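Local coordinates for protein ComZ (Thermus thermophilus, PDB 6QVI) that probably serves as a DNA receptor at the tip of the pilus in natural competence, carrying a beta-solenoid domain on a pseudopilin-like domain, at residues Val15-Ala20 and Ala119-Gln124; Gln26-Ala31 and Val76-Glu81; Ala138-Ala143 and Tyr161-Pro166; Ser211-Tyr216 and Gly236-Arg241; Thr337-Ser342 and Val382-Val387. One frame throughout, in Å; residues are numbered along the deposited sequence.

Contact 1. Residues Val15-Ala20 and Ala119-Gln124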
# COMPACT_ATOMS: atom_id res chain seq x y z
N VAL A 15 -25.69 6.69 41.90
CA VAL A 15 -26.02 6.76 40.50
C VAL A 15 -25.38 7.99 39.87
O VAL A 15 -24.86 7.93 38.75
CB VAL A 15 -27.55 6.69 40.29
CG1 VAL A 15 -27.89 7.01 38.86
CG2 VAL A 15 -28.03 5.28 40.54
N GLN A 16 -25.37 9.13 40.59
CA GLN A 16 -24.69 10.27 39.98
C GLN A 16 -23.18 10.07 39.93
O GLN A 16 -22.51 10.62 39.06
CB GLN A 16 -25.02 11.59 40.75
CG GLN A 16 -26.51 11.86 41.01
CD GLN A 16 -26.76 13.02 42.03
OE1 GLN A 16 -27.61 13.88 41.80
NE2 GLN A 16 -25.96 13.07 43.10
N ALA A 17 -22.64 9.23 40.79
CA ALA A 17 -21.20 9.01 40.71
C ALA A 17 -20.88 8.13 39.51
O ALA A 17 -19.98 8.45 38.70
CB ALA A 17 -20.70 8.35 42.01
N PHE A 18 -21.72 7.11 39.31
CA PHE A 18 -21.64 6.28 38.13
C PHE A 18 -21.78 7.10 36.86
O PHE A 18 -20.97 6.97 35.94
CB PHE A 18 -22.71 5.22 38.24
CG PHE A 18 -22.26 4.01 38.98
CD1 PHE A 18 -20.95 3.57 38.88
CD2 PHE A 18 -23.13 3.35 39.84
CE1 PHE A 18 -20.53 2.46 39.56
CE2 PHE A 18 -22.71 2.24 40.55
CZ PHE A 18 -21.40 1.79 40.41
N TYR A 19 -22.77 7.97 36.79
CA TYR A 19 -22.95 8.77 35.60
C TYR A 19 -21.76 9.62 35.32
O TYR A 19 -21.40 9.83 34.21
CB TYR A 19 -24.16 9.66 35.72
CG TYR A 19 -24.27 10.65 34.60
CD1 TYR A 19 -24.88 10.32 33.43
CD2 TYR A 19 -23.75 11.90 34.72
CE1 TYR A 19 -24.97 11.21 32.39
CE2 TYR A 19 -23.83 12.80 33.70
CZ TYR A 19 -24.44 12.44 32.54
OH TYR A 19 -24.54 13.33 31.51
N ALA A 20 -21.10 10.07 36.35
CA ALA A 20 -19.96 10.89 36.14
C ALA A 20 -18.89 10.08 35.50
O ALA A 20 -18.27 10.52 34.60
CB ALA A 20 -19.48 11.42 37.46
N ALA A 119 -19.37 10.95 46.38
CA ALA A 119 -19.43 9.55 45.96
C ALA A 119 -18.45 9.37 44.80
O ALA A 119 -18.39 10.20 43.88
CB ALA A 119 -20.85 9.13 45.54
N LYS A 120 -17.71 8.29 44.86
CA LYS A 120 -16.67 8.03 43.89
C LYS A 120 -16.96 6.67 43.26
O LYS A 120 -17.27 5.69 43.96
CB LYS A 120 -15.29 8.10 44.57
CG LYS A 120 -14.09 7.97 43.66
CD LYS A 120 -12.76 8.14 44.43
CE LYS A 120 -11.56 7.83 43.51
NZ LYS A 120 -10.21 7.83 44.17
N ALA A 121 -16.89 6.65 41.93
CA ALA A 121 -17.09 5.45 41.12
C ALA A 121 -16.02 5.37 40.05
O ALA A 121 -15.53 6.38 39.53
CB ALA A 121 -18.47 5.43 40.45
N ARG A 122 -15.75 4.14 39.64
CA ARG A 122 -14.71 3.85 38.67
C ARG A 122 -15.30 2.91 37.62
O ARG A 122 -15.88 1.86 37.97
CB ARG A 122 -13.53 3.19 39.39
CG ARG A 122 -12.23 3.05 38.67
CD ARG A 122 -11.25 2.46 39.67
NE ARG A 122 -10.34 1.54 39.03
CZ ARG A 122 -9.12 1.88 38.63
NH1 ARG A 122 -8.68 3.12 38.83
NH2 ARG A 122 -8.35 0.97 38.05
N VAL A 123 -15.14 3.26 36.34
CA VAL A 123 -15.59 2.35 35.29
C VAL A 123 -14.47 2.15 34.28
O VAL A 123 -13.68 3.07 33.98
CB VAL A 123 -16.87 2.84 34.59
CG1 VAL A 123 -17.90 3.22 35.62
CG2 VAL A 123 -16.62 3.97 33.64
N GLN A 124 -14.42 0.98 33.69
CA GLN A 124 -13.26 0.72 32.85
C GLN A 124 -13.62 -0.28 31.77
O GLN A 124 -14.54 -1.08 31.95
CB GLN A 124 -12.09 0.24 33.71
CG GLN A 124 -12.04 -1.19 34.07
CD GLN A 124 -10.71 -1.54 34.74
OE1 GLN A 124 -10.13 -0.71 35.45
NE2 GLN A 124 -10.18 -2.74 34.47
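Ala119 comes first, in the loop just ahead of strand 120-130, and it offers two atoms to the same partner. Its carbonyl O lies 3.5 Å from Ala17 CB, and its own methyl meets that carbon again, Ala119 CB to Ala17 CB, at 3.6 Å. Lys120 is turned away from the helix and stretches out in a fully extended chain; its backbone pairs with strand 517-529. With Ala121 the strand presents a methyl to the helix once more, and the nearest CA atoms across the contact are those of Ala17 and Ala121, 5.5 Å apart. Ala121 CB sits 4.0 Å from Ala17 CB and also touches the Phe18 ring obliquely, 3.5 Å from CD1. This is the pilin-like alpha/beta layout: the long N-terminal helix 12-40 lies across an antiparallel sheet, here crossing strand 120-124 at -41° with the axes 6.9 Å apart at their closest, a spacing that the small methyls of Ala17, Ala119 and Ala121 allow. Phe18 starts out away from the strand, yet with CG set beside the backbone N (chi1 -87°) the ring swings back so that CD1 and CE1 come up to Ala121 CB. Arg122 again points away from the helix, its backbone pairing with strand 517-529. Val123 returns to the helix side and closes the row loosely, CG1 standing 4.5 Å from Phe18 CD1, while its side chain also touches Ala21 and Leu25 further along the same helix.

Contact 2. Residues Gln26-Ala31 and Val76-Glu81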
# COMPACT_ATOMS: atom_id res chain seq x y z
N GLN A 26 -17.38 6.88 28.09
CA GLN A 26 -17.96 6.80 26.77
C GLN A 26 -17.49 7.94 25.89
O GLN A 26 -17.42 7.77 24.66
CB GLN A 26 -19.50 6.73 26.84
CG GLN A 26 -19.97 5.61 27.80
CD GLN A 26 -20.18 4.24 27.12
OE1 GLN A 26 -20.56 4.16 25.94
NE2 GLN A 26 -19.91 3.15 27.85
N LYS A 27 -17.06 9.04 26.48
CA LYS A 27 -16.47 10.11 25.67
C LYS A 27 -15.18 9.64 25.04
O LYS A 27 -14.98 9.75 23.82
CB LYS A 27 -16.20 11.33 26.54
CG LYS A 27 -15.98 12.61 25.79
CD LYS A 27 -14.91 13.42 26.50
CE LYS A 27 -14.65 14.73 25.81
NZ LYS A 27 -13.55 15.43 26.53
N TYR A 28 -14.29 9.08 25.86
CA TYR A 28 -12.98 8.71 25.36
C TYR A 28 -12.94 7.33 24.73
O TYR A 28 -11.97 7.02 24.04
CB TYR A 28 -11.95 8.84 26.47
CG TYR A 28 -11.66 10.28 26.76
CD1 TYR A 28 -12.34 10.98 27.77
CD2 TYR A 28 -10.75 10.97 25.97
CE1 TYR A 28 -12.08 12.35 28.01
CE2 TYR A 28 -10.48 12.32 26.21
CZ TYR A 28 -11.14 13.00 27.23
OH TYR A 28 -10.86 14.33 27.43
N LYS A 29 -13.99 6.51 24.89
CA LYS A 29 -14.14 5.34 24.04
C LYS A 29 -14.47 5.77 22.62
O LYS A 29 -13.99 5.16 21.66
CB LYS A 29 -15.23 4.41 24.59
CG LYS A 29 -15.67 3.25 23.66
CD LYS A 29 -16.46 2.16 24.44
CE LYS A 29 -17.98 2.39 24.43
NZ LYS A 29 -18.73 1.77 23.30
N ALA A 30 -15.23 6.85 22.46
CA ALA A 30 -15.44 7.41 21.14
C ALA A 30 -14.15 8.00 20.59
O ALA A 30 -13.79 7.76 19.42
CB ALA A 30 -16.54 8.46 21.17
N ALA A 31 -13.44 8.77 21.41
CA ALA A 31 -12.18 9.35 20.94
C ALA A 31 -11.19 8.25 20.60
O ALA A 31 -10.43 8.37 19.63
CB ALA A 31 -11.59 10.31 21.98
N VAL A 76 -2.54 9.97 30.33
CA VAL A 76 -3.71 10.63 30.88
C VAL A 76 -4.42 11.40 29.79
O VAL A 76 -3.87 12.34 29.22
CB VAL A 76 -3.33 11.55 32.05
CG1 VAL A 76 -4.55 12.31 32.49
CG2 VAL A 76 -2.79 10.69 33.19
N LEU A 77 -5.68 11.04 29.55
CA LEU A 77 -6.50 11.76 28.57
C LEU A 77 -7.32 12.89 29.17
O LEU A 77 -7.74 13.77 28.41
CB LEU A 77 -7.48 10.82 27.88
CG LEU A 77 -6.94 9.53 27.33
CD1 LEU A 77 -8.13 8.70 26.89
CD2 LEU A 77 -5.97 9.83 26.22
N ALA A 78 -7.62 12.88 30.48
CA ALA A 78 -8.40 13.97 31.07
C ALA A 78 -8.29 13.94 32.59
O ALA A 78 -8.53 12.91 33.22
CB ALA A 78 -9.88 13.90 30.68
N GLN A 79 -7.89 15.06 33.16
CA GLN A 79 -7.73 15.16 34.59
C GLN A 79 -8.69 16.18 35.09
O GLN A 79 -8.69 17.29 34.63
CB GLN A 79 -6.32 15.59 34.91
CG GLN A 79 -6.01 15.53 36.37
CD GLN A 79 -4.68 14.90 36.64
OE1 GLN A 79 -3.86 15.44 37.35
NE2 GLN A 79 -4.46 13.74 36.07
N ASN A 80 -9.58 15.77 35.98
CA ASN A 80 -10.60 16.61 36.58
C ASN A 80 -11.54 17.31 35.62
O ASN A 80 -12.05 18.34 35.92
CB ASN A 80 -9.98 17.57 37.56
CG ASN A 80 -9.30 16.86 38.68
OD1 ASN A 80 -9.85 15.96 39.25
ND2 ASN A 80 -8.09 17.23 38.96
N GLU A 81 -11.84 16.69 34.51
CA GLU A 81 -12.72 17.29 33.56
C GLU A 81 -14.09 17.26 34.17
O GLU A 81 -14.45 16.29 34.74
CB GLU A 81 -12.69 16.48 32.29
CG GLU A 81 -13.60 16.94 31.18
CD GLU A 81 -13.01 16.68 29.83
OE1 GLU A 81 -11.78 16.73 29.69
OE2 GLU A 81 -13.77 16.44 28.89
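Tyr28 lays one face of its ring against Leu77, whose CB sits 4.1 Å from the ring centroid and 28° off the normal, a CH-pi contact. In this pilin-like domain helix 12-40 meets the outer part of the antiparallel sheet here, where the chain is irregular: Leu77 and Ala78 form a classic beta bulge opposite Ala96, and Asn80 and Glu81 a G1 bulge opposite Tyr94. Tyr28 and Leu77 pass one another pointing opposite ways, so Leu77 CD1 ends beside the base of the ring, 3.6 Å from Tyr28 CD2. Ala78 takes the other end of the tyrosine, its CB lying 3.4 Å from Tyr28 OH and meeting the ring obliquely. Leu110 of strand 107-115 touches both Tyr28 and Leu77. The polar tips gather around the hydroxyl. Lys27, with CG anti to the backbone N and a bend at chi2, brings NZ within 3.0 Å of Tyr28 OH and donates to it; the hydroxyl in turn gives a weak bond to Glu81 OE1, 3.4 Å away. Lysine and glutamate reach for each other tip to tip in a salt bridge, Lys27 NZ to Glu81 OE2 at 2.6 Å, received on the syn lone pair of OE2.

Contact 3. Residues Ala138-Ala143 and Tyr161-Pro166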
# COMPACT_ATOMS: atom_id res chain seq x y z
N ALA A 138 8.35 0.23 -2.03
CA ALA A 138 8.59 0.39 -3.46
C ALA A 138 8.52 -0.94 -4.16
O ALA A 138 8.10 -1.00 -5.32
CB ALA A 138 9.95 1.03 -3.74
N ILE A 139 8.93 -1.99 -3.50
CA ILE A 139 8.93 -3.27 -4.11
C ILE A 139 8.44 -4.32 -3.20
O ILE A 139 9.00 -4.53 -2.19
CB ILE A 139 10.36 -3.69 -4.39
CG1 ILE A 139 10.93 -2.90 -5.54
CG2 ILE A 139 10.44 -5.14 -4.76
CD1 ILE A 139 12.34 -3.30 -5.82
N PHE A 140 7.40 -5.01 -3.61
CA PHE A 140 6.90 -6.08 -2.83
C PHE A 140 7.26 -7.30 -3.60
O PHE A 140 6.85 -7.44 -4.69
CB PHE A 140 5.41 -5.96 -2.74
CG PHE A 140 4.79 -6.98 -1.88
CD1 PHE A 140 4.31 -6.66 -0.67
CD2 PHE A 140 4.71 -8.26 -2.30
CE1 PHE A 140 3.74 -7.59 0.13
CE2 PHE A 140 4.14 -9.20 -1.51
CZ PHE A 140 3.65 -8.87 -0.29
N ALA A 141 8.05 -8.19 -3.04
CA ALA A 141 8.47 -9.36 -3.76
C ALA A 141 7.80 -10.60 -3.32
O ALA A 141 7.50 -10.75 -2.18
CB ALA A 141 9.95 -9.54 -3.66
N GLY A 142 7.62 -11.53 -4.22
CA GLY A 142 6.92 -12.74 -3.91
C GLY A 142 7.65 -13.96 -3.50
O GLY A 142 8.23 -14.02 -2.48
N ALA A 143 7.59 -14.97 -4.34
CA ALA A 143 8.19 -16.24 -3.99
C ALA A 143 9.31 -16.75 -4.84
O ALA A 143 9.77 -17.82 -4.56
CB ALA A 143 7.12 -17.29 -3.93
N TYR A 161 9.44 -5.34 0.69
CA TYR A 161 8.86 -6.43 1.43
C TYR A 161 9.07 -7.67 0.62
O TYR A 161 8.84 -7.67 -0.54
CB TYR A 161 7.37 -6.17 1.58
CG TYR A 161 6.55 -7.14 2.41
CD1 TYR A 161 6.42 -8.44 2.04
CD2 TYR A 161 5.85 -6.72 3.51
CE1 TYR A 161 5.66 -9.31 2.78
CE2 TYR A 161 5.09 -7.59 4.24
CZ TYR A 161 5.01 -8.88 3.86
OH TYR A 161 4.26 -9.75 4.57
N VAL A 162 9.54 -8.73 1.23
CA VAL A 162 9.74 -9.95 0.51
C VAL A 162 9.03 -11.02 1.29
O VAL A 162 9.13 -11.04 2.47
CB VAL A 162 11.21 -10.29 0.47
CG1 VAL A 162 11.41 -11.61 -0.21
CG2 VAL A 162 11.96 -9.22 -0.25
N VAL A 163 8.29 -11.90 0.64
CA VAL A 163 7.63 -12.93 1.41
C VAL A 163 8.49 -14.15 1.67
O VAL A 163 8.55 -14.61 2.77
CB VAL A 163 6.18 -13.23 0.99
CG1 VAL A 163 5.67 -12.24 0.00
CG2 VAL A 163 5.96 -14.64 0.53
N GLY A 164 9.20 -14.65 0.68
CA GLY A 164 10.04 -15.80 0.90
C GLY A 164 9.38 -17.13 0.66
O GLY A 164 8.27 -17.18 0.20
N ASN A 165 10.07 -18.21 0.98
CA ASN A 165 9.53 -19.54 0.78
C ASN A 165 9.29 -20.19 2.12
O ASN A 165 10.20 -20.68 2.73
CB ASN A 165 10.50 -20.37 -0.03
CG ASN A 165 10.11 -21.82 -0.13
OD1 ASN A 165 9.09 -22.24 0.39
ND2 ASN A 165 10.93 -22.58 -0.80
N PRO A 166 8.04 -20.29 2.51
CA PRO A 166 7.66 -20.82 3.80
C PRO A 166 8.20 -22.19 4.06
O PRO A 166 8.34 -22.54 5.21
CB PRO A 166 6.16 -20.87 3.72
CG PRO A 166 5.89 -21.06 2.29
CD PRO A 166 6.91 -20.24 1.59
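Backbone bonds hold these two segments in parallel register, Phe140 beside Tyr161 and Ala141 beside Val162. Tyr161 N donates to Ile139 O in the plane of that carbonyl. The straightest bond runs the other way, Ala141 N to Tyr161 O at 2.7 Å, with 175° at the hydrogen and the donor nearly along the C=O axis. Val163 N then reaches Ala141 O at 3.1 Å from above the carbonyl plane, and a weak bond from Gly164 N to Gly142 O, 3.4 Å long, extends the ladder. Such parallel ladders between successive coils are the signature of a beta-solenoid.

Aromatic stacking comes next. Phe140 and Tyr161 both set CG anti to the backbone N and point the same way, so their rings form an offset stack with centroids 4.5 Å apart and planes inclined by only 11°. Phe140 CE1 lies over the tyrosine face toward its rim, nearest to Tyr161 CD1. Leu135 and Pro273 touch Tyr161 as well. An alanine at Tyr161 would remove the ring stacked on Phe140 and would probably leave that phenylalanine less firmly oriented.

Methyl contacts complete the set. Val163 CG1 approaches the Phe140 ring obliquely, 3.7 Å from CE2, while on the opposite face of the ladder Ala141 CB meets Val162 CG2 at 4.0 Å. With polar bonding confined to the backbone between these segments, their registration rests on peptide groups, and the stacked rings and methyls add apolar cohesion on both faces.

Contact 4. Residues Ser211-Tyr216 and Gly236-Arg241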
# COMPACT_ATOMS: atom_id res chain seq x y z
N SER A 211 10.89 0.44 5.04
CA SER A 211 11.25 -0.63 5.97
C SER A 211 11.64 -1.82 5.14
O SER A 211 11.27 -1.93 3.97
CB SER A 211 10.12 -0.99 6.96
OG SER A 211 8.87 -1.02 6.31
N LEU A 212 12.39 -2.73 5.75
CA LEU A 212 12.72 -4.00 5.12
C LEU A 212 12.05 -5.12 5.88
O LEU A 212 12.43 -5.42 7.01
CB LEU A 212 14.24 -4.20 5.10
CG LEU A 212 14.85 -5.44 4.46
CD1 LEU A 212 14.08 -5.81 3.27
CD2 LEU A 212 16.32 -5.24 4.10
N ARG A 213 11.09 -5.79 5.26
CA ARG A 213 10.40 -6.90 5.89
C ARG A 213 10.58 -8.14 5.04
O ARG A 213 10.35 -8.11 3.82
CB ARG A 213 8.91 -6.61 6.09
CG ARG A 213 8.60 -5.46 7.05
CD ARG A 213 7.12 -5.43 7.49
NE ARG A 213 6.56 -4.09 7.34
CZ ARG A 213 6.05 -3.38 8.34
NH1 ARG A 213 6.02 -3.87 9.56
NH2 ARG A 213 5.55 -2.17 8.10
N VAL A 214 10.89 -9.23 5.69
CA VAL A 214 11.02 -10.47 5.02
C VAL A 214 10.32 -11.46 5.87
O VAL A 214 10.80 -11.81 6.89
CB VAL A 214 12.46 -10.88 4.92
CG1 VAL A 214 12.54 -12.33 4.54
CG2 VAL A 214 13.17 -10.04 3.91
N GLN A 215 9.18 -11.93 5.43
CA GLN A 215 8.44 -12.86 6.21
C GLN A 215 9.05 -14.22 6.37
O GLN A 215 8.97 -14.78 7.43
CB GLN A 215 7.04 -13.01 5.68
CG GLN A 215 6.39 -14.25 6.21
CD GLN A 215 4.96 -14.38 5.79
OE1 GLN A 215 4.54 -13.76 4.84
NE2 GLN A 215 4.22 -15.20 6.49
N TYR A 216 9.62 -14.79 5.33
CA TYR A 216 10.23 -16.09 5.49
C TYR A 216 11.62 -16.09 4.96
O TYR A 216 11.83 -15.89 3.81
CB TYR A 216 9.46 -17.15 4.71
CG TYR A 216 8.11 -17.49 5.24
CD1 TYR A 216 7.94 -18.03 6.48
CD2 TYR A 216 7.00 -17.30 4.48
CE1 TYR A 216 6.70 -18.34 6.96
CE2 TYR A 216 5.76 -17.60 4.95
CZ TYR A 216 5.62 -18.11 6.19
OH TYR A 216 4.37 -18.41 6.64
N GLY A 236 12.97 0.45 10.57
CA GLY A 236 12.84 -0.95 10.95
C GLY A 236 13.30 -1.97 9.91
O GLY A 236 13.17 -1.77 8.70
N VAL A 237 13.85 -3.06 10.41
CA VAL A 237 14.32 -4.18 9.59
C VAL A 237 13.80 -5.43 10.29
O VAL A 237 14.36 -5.88 11.29
CB VAL A 237 15.84 -4.21 9.44
CG1 VAL A 237 16.27 -5.44 8.67
CG2 VAL A 237 16.35 -2.92 8.81
N PHE A 238 12.66 -5.92 9.84
CA PHE A 238 11.97 -7.07 10.43
C PHE A 238 12.09 -8.31 9.54
O PHE A 238 11.32 -8.47 8.58
CB PHE A 238 10.52 -6.67 10.68
CG PHE A 238 10.41 -5.34 11.34
CD1 PHE A 238 9.88 -4.25 10.67
CD2 PHE A 238 10.89 -5.18 12.65
CE1 PHE A 238 9.79 -3.02 11.31
CE2 PHE A 238 10.80 -3.95 13.30
CZ PHE A 238 10.25 -2.87 12.63
N VAL A 239 12.98 -9.23 9.90
CA VAL A 239 13.31 -10.35 9.02
C VAL A 239 13.16 -11.67 9.75
O VAL A 239 13.83 -11.90 10.76
CB VAL A 239 14.74 -10.22 8.46
CG1 VAL A 239 15.18 -11.52 7.76
CG2 VAL A 239 14.84 -9.04 7.52
N GLY A 240 12.36 -12.57 9.18
CA GLY A 240 12.32 -13.97 9.60
C GLY A 240 11.97 -14.19 11.07
O GLY A 240 11.12 -13.51 11.66
N ARG A 241 12.66 -15.15 11.68
CA ARG A 241 12.38 -15.64 13.02
C ARG A 241 12.92 -14.76 14.13
O ARG A 241 12.77 -15.13 15.30
CB ARG A 241 12.92 -17.07 13.16
CG ARG A 241 11.98 -18.06 12.50
CD ARG A 241 12.59 -19.41 12.24
NE ARG A 241 13.69 -19.26 11.31
CZ ARG A 241 14.46 -20.26 10.88
NH1 ARG A 241 14.24 -21.52 11.27
NH2 ARG A 241 15.46 -19.96 10.06
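Four backbone hydrogen bonds join Ser211-Tyr216 and Gly236-Arg241 as parallel strands of the beta-solenoid. Leu212 N donates to Gly236 O, and Leu212 O accepts from Phe238 N at 2.9 Å, the donor lying nearly along the C=O axis. One step on, Val214 N bonds to Phe238 O at 3.0 Å, and Gly240 N to Val214 O at 2.9 Å is the straightest of the four, 173° at the hydrogen. On the face carrying Arg213 and Phe238, the two side chains run side by side. Arg213 CG comes up to the edge of the ring, 4.0 Å from Phe238 CD1, and the guanidinium is tilted 32° to the ring plane; NH1 makes a salt bridge with Asp269. Gly236, whose C lies over one ring face, suits glycine: its backbone angles disfavour a CB, which would also probably meet Phe238 CE1. The opposite face is aliphatic, with Val214 CB and Val239 CG2 4.0 Å apart and Leu212 CB 4.3 Å from Val237 CG1. There Ile219 of strand 218-221 covers Leu212, Val214 and Val239, and Ile246 of strand 246-247 covers Val237 and Val239, while strands 160-162 and 265-266 continue the ladder on either side.

Contact 5. Residues Thr337-Ser342 and Val382-Val387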
# COMPACT_ATOMS: atom_id res chain seq x y z
N THR A 337 0.52 -4.08 -30.04
CA THR A 337 1.63 -3.18 -29.98
C THR A 337 1.06 -1.86 -30.36
O THR A 337 0.34 -1.76 -31.28
CB THR A 337 2.81 -3.60 -30.86
OG1 THR A 337 3.14 -2.57 -31.79
CG2 THR A 337 2.50 -4.85 -31.59
N LEU A 338 1.41 -0.84 -29.64
CA LEU A 338 0.83 0.47 -29.94
C LEU A 338 1.63 1.13 -31.05
O LEU A 338 1.19 1.09 -32.21
CB LEU A 338 0.80 1.33 -28.69
CG LEU A 338 -0.18 0.80 -27.65
CD1 LEU A 338 -0.40 1.84 -26.62
CD2 LEU A 338 -1.47 0.52 -28.30
N ASP A 339 2.77 1.73 -30.75
CA ASP A 339 3.70 2.27 -31.80
C ASP A 339 3.05 3.37 -32.64
O ASP A 339 2.42 4.29 -32.08
CB ASP A 339 4.24 1.10 -32.61
CG ASP A 339 5.62 1.37 -33.18
OD1 ASP A 339 6.09 2.53 -33.07
OD2 ASP A 339 6.26 0.43 -33.71
N THR A 340 3.18 3.34 -33.97
CA THR A 340 2.92 4.47 -34.86
C THR A 340 1.54 4.49 -35.54
O THR A 340 1.32 5.34 -36.43
CB THR A 340 4.01 4.53 -35.93
OG1 THR A 340 3.78 5.63 -36.81
CG2 THR A 340 4.08 3.23 -36.70
N GLN A 341 0.63 3.56 -35.28
CA GLN A 341 -0.70 3.69 -35.87
C GLN A 341 -1.77 3.74 -34.79
O GLN A 341 -1.85 2.84 -33.96
CB GLN A 341 -1.00 2.62 -36.91
CG GLN A 341 -2.38 2.91 -37.50
CD GLN A 341 -2.37 4.04 -38.54
OE1 GLN A 341 -1.40 4.26 -39.27
NE2 GLN A 341 -3.48 4.81 -38.56
N SER A 342 -2.58 4.80 -34.83
CA SER A 342 -3.60 5.02 -33.82
C SER A 342 -4.62 3.89 -33.78
O SER A 342 -5.01 3.32 -34.80
CB SER A 342 -4.33 6.34 -34.08
OG SER A 342 -3.46 7.46 -33.96
N VAL A 382 2.68 -4.27 -25.98
CA VAL A 382 3.93 -3.53 -25.99
C VAL A 382 3.55 -2.10 -26.37
O VAL A 382 2.71 -1.90 -27.27
CB VAL A 382 4.97 -4.11 -27.00
CG1 VAL A 382 5.05 -5.67 -26.91
CG2 VAL A 382 4.86 -3.53 -28.38
N LEU A 383 4.03 -1.13 -25.60
CA LEU A 383 3.96 0.29 -25.94
C LEU A 383 5.35 0.66 -26.37
O LEU A 383 6.29 0.64 -25.56
CB LEU A 383 3.50 1.17 -24.78
CG LEU A 383 2.13 1.02 -24.20
CD1 LEU A 383 2.15 -0.13 -23.29
CD2 LEU A 383 1.87 2.28 -23.41
N ASN A 384 5.50 0.96 -27.65
CA ASN A 384 6.82 1.05 -28.24
C ASN A 384 7.32 2.47 -28.39
O ASN A 384 8.43 2.66 -28.88
CB ASN A 384 6.81 0.35 -29.59
CG ASN A 384 8.13 -0.26 -29.92
OD1 ASN A 384 8.21 -1.30 -30.57
ND2 ASN A 384 9.21 0.39 -29.49
N ARG A 385 6.59 3.47 -27.92
CA ARG A 385 7.06 4.84 -28.06
C ARG A 385 6.61 5.63 -26.84
O ARG A 385 5.63 5.26 -26.19
CB ARG A 385 6.55 5.49 -29.36
CG ARG A 385 6.90 4.69 -30.61
CD ARG A 385 7.38 5.55 -31.77
NE ARG A 385 6.76 6.86 -31.76
CZ ARG A 385 7.31 7.93 -32.31
NH1 ARG A 385 8.50 7.82 -32.90
NH2 ARG A 385 6.69 9.10 -32.26
N PRO A 386 7.31 6.72 -26.49
CA PRO A 386 6.89 7.58 -25.38
C PRO A 386 5.43 8.00 -25.51
O PRO A 386 4.95 8.32 -26.61
CB PRO A 386 7.83 8.78 -25.49
CG PRO A 386 9.07 8.21 -26.06
CD PRO A 386 8.65 7.10 -26.99
N VAL A 387 4.72 7.95 -24.41
CA VAL A 387 3.32 8.20 -24.44
C VAL A 387 2.82 8.79 -23.15
O VAL A 387 3.22 8.40 -22.10
CB VAL A 387 2.64 6.86 -24.71
CG1 VAL A 387 3.30 5.79 -23.89
CG2 VAL A 387 1.15 6.89 -24.45
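Thr337 and Val382 form one parallel rung of the beta-solenoid ladder, after which 338-341 leaves it through a type II' turn. A single backbone bond follows the rung, Leu338 N to Val382 O at 2.9 Å, nearly along the C=O axis. Val382 puts CG2 in the crowded position between its backbone N and carbonyl carbon, and this methyl is the one that lies alongside Thr337 CB. Leu338 and Leu383 both set CG beside the backbone N and anti to the carbonyl carbon, and lie side by side, pointing the same way; Leu338 CD1 touches Leu383 CG at 3.6 Å, with Leu368 packed against both. Asp339 occupies the first corner of the turn with a positive phi of 62°. Its CG, roughly anti to the backbone N (chi1 -151°), lies 3.9 Å from Asn384 CB, the two side chains running alongside each other. An alanine at Asp339 would remove the carboxylate packed on Asn384 and Arg385 and would probably loosen the turn's hold on those two residues. Arg385, bent at chi2 and chi3, crosses Asp339 obliquely and sends NH2 to a salt bridge with Glu366. Asp339 OD1 is 4.6 Å from Arg385 NE, too far for a salt bridge, and 3.4 Å from Arg385 CG.

The five contacts divide between two domains. Contacts 1 and 2 both press helix 12-40 onto the antiparallel sheet of the pseudopilin-like domain, their centres about 14 Å apart; along the chain, contact 2 falls between the two halves of contact 1. Strand 120-130 then leads on to strand 139-141, and contacts 3, 4 and 5 follow in series within the beta-solenoid. Contacts 3 and 4 touch, centres about 10 Å apart, because strands 160-162 and 212-214 pair directly: Val162 N probably bonds to Arg213 O. Contact 5 lies about 72 Å from contact 1, centre to centre, across the molecule, consistent with a solenoid domain held well away from the pilin helix.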